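Local coordinates for Lin0431 protein (Listeria innocua, PDB 3LD7) that is of unknown function but, as a NusG domain II family protein, folds into a small domain built largely of antiparallel beta strands, at residues Met45-Gly49 with Glu50-Ile54. Residues are numbered along the deposited sequence; the frame is centred on the assembly and turned at random.
Sequences MEVDG and ERIRI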
# COMPACT_ATOMS: atom_id res chain seq x y z
N MSE A 45 -5.36 2.86 -3.06
CA MSE A 45 -4.18 2.04 -3.27
C MSE A 45 -4.09 1.64 -4.73
O MSE A 45 -5.12 1.40 -5.37
CB MSE A 45 -4.29 0.76 -2.43
CG MSE A 45 -4.61 1.04 -0.95
SE MSE A 45 -3.38 2.25 -0.06
CE MSE A 45 -1.69 1.34 -0.53
N GLU A 46 -2.87 1.53 -5.23
CA GLU A 46 -2.66 1.18 -6.62
C GLU A 46 -1.53 0.19 -6.71
O GLU A 46 -0.43 0.43 -6.20
CB GLU A 46 -2.33 2.43 -7.46
CG GLU A 46 -2.17 2.12 -8.94
CD GLU A 46 -1.81 3.36 -9.77
OE1 GLU A 46 -1.60 4.44 -9.17
OE2 GLU A 46 -1.76 3.26 -11.01
N VAL A 47 -1.79 -0.92 -7.40
CA VAL A 47 -0.75 -1.87 -7.75
C VAL A 47 -0.62 -1.82 -9.25
O VAL A 47 -1.60 -1.99 -9.97
CB VAL A 47 -1.11 -3.29 -7.28
CG1 VAL A 47 -0.05 -4.28 -7.71
CG2 VAL A 47 -1.26 -3.29 -5.75
N ASP A 48 0.57 -1.53 -9.74
CA ASP A 48 0.81 -1.48 -11.16
C ASP A 48 2.03 -2.34 -11.45
O ASP A 48 3.13 -2.03 -10.98
CB ASP A 48 1.05 -0.04 -11.61
CG ASP A 48 1.11 0.09 -13.12
OD1 ASP A 48 0.05 0.10 -13.77
OD2 ASP A 48 2.23 0.20 -13.64
N GLY A 49 1.85 -3.43 -12.19
CA GLY A 49 2.94 -4.36 -12.35
C GLY A 49 3.36 -4.84 -10.98
O GLY A 49 2.52 -5.27 -10.18
N GLU A 50 4.67 -4.77 -10.71
CA GLU A 50 5.21 -5.30 -9.46
C GLU A 50 5.41 -4.24 -8.40
O GLU A 50 6.17 -4.45 -7.46
CB GLU A 50 6.50 -6.08 -9.71
CG GLU A 50 6.29 -7.10 -10.82
CD GLU A 50 7.38 -8.16 -10.92
OE1 GLU A 50 8.47 -8.00 -10.31
OE2 GLU A 50 7.13 -9.15 -11.66
N ARG A 51 4.77 -3.08 -8.57
CA ARG A 51 4.94 -1.96 -7.63
C ARG A 51 3.62 -1.57 -6.99
O ARG A 51 2.53 -1.79 -7.56
CB ARG A 51 5.47 -0.71 -8.37
CG ARG A 51 6.70 -0.86 -9.21
CD ARG A 51 7.02 0.49 -9.89
NE ARG A 51 5.95 0.90 -10.82
CZ ARG A 51 5.86 2.10 -11.38
NH1 ARG A 51 6.76 3.03 -11.11
NH2 ARG A 51 4.85 2.37 -12.21
N ILE A 52 3.70 -0.98 -5.81
CA ILE A 52 2.51 -0.53 -5.11
C ILE A 52 2.72 0.89 -4.58
O ILE A 52 3.84 1.26 -4.22
CB ILE A 52 2.14 -1.50 -3.97
CG1 ILE A 52 0.79 -1.13 -3.34
CG2 ILE A 52 3.27 -1.63 -2.95
CD1 ILE A 52 0.28 -2.20 -2.36
N ARG A 53 1.65 1.67 -4.53
CA ARG A 53 1.70 2.99 -3.90
C ARG A 53 0.35 3.37 -3.35
O ARG A 53 -0.67 2.76 -3.71
CB ARG A 53 2.12 4.08 -4.89
CG ARG A 53 1.06 4.41 -5.96
CD ARG A 53 1.47 5.58 -6.83
NE ARG A 53 0.57 5.75 -7.95
CZ ARG A 53 0.76 6.61 -8.95
NH1 ARG A 53 1.82 7.43 -8.93
NH2 ARG A 53 -0.09 6.64 -9.96
N ILE A 54 0.34 4.39 -2.50
CA ILE A 54 -0.89 5.12 -2.26
C ILE A 54 -0.99 6.16 -3.36
O ILE A 54 -0.17 7.08 -3.44
CB ILE A 54 -0.94 5.82 -0.90
CG1 ILE A 54 -0.70 4.83 0.25
CG2 ILE A 54 -2.29 6.55 -0.76
CD1 ILE A 54 -0.47 5.55 1.60
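Glu46 OE1 accepts two hydrogen bonds from the Arg53 guanidinium. It lies 2.8 Å from Arg53 NE and also 2.8 Å from Arg53 NH2, near the guanidinium plane, at the edge shared by NE and NH2. NH2 arrives on the syn side of the carboxylate, while NE comes from above the carboxylate plane. The two nitrogens grip this one oxygen side-on in a salt bridge, and the carboxylate and guanidinium planes are 49° apart. Both chains are extended and run side by side. Arg53 CG sits between its backbone N and carbonyl carbon (chi1 70°), which sends the chain along Glu46. Their backbones form a hydrogen-bonded antiparallel pair, with Glu46 N to Arg53 O at 2.9 Å and Arg53 N to Glu46 O equally short. The strands belong to a two-residue beta hairpin with a type II' turn from Asp48 to Arg51. Gly49 takes the positive phi (58°) of that turn. Asp48 and Arg51 are the hydrogen-bonded pair that closes it. On the same face as the salt bridge, Asp48 OD2 faces the edge of the Arg51 guanidinium, but its 3.7 Å to NH2 makes a long salt bridge. Arg51 also makes a cation-pi contact with Trp69, which touches Glu46, Asp48 and Arg53 too. The other face is apolar. Val47 CG2 lies 3.8 Å from Ile52 CG1. Met45 is a selenomethionine whose chain bends at chi2 and chi3, bringing CE to 3.7 Å from Ile54 CG1. Met45 touches Val86 and Ile52 touches Ile88 on strand 84-90, joining this hairpin to the four-stranded sheet.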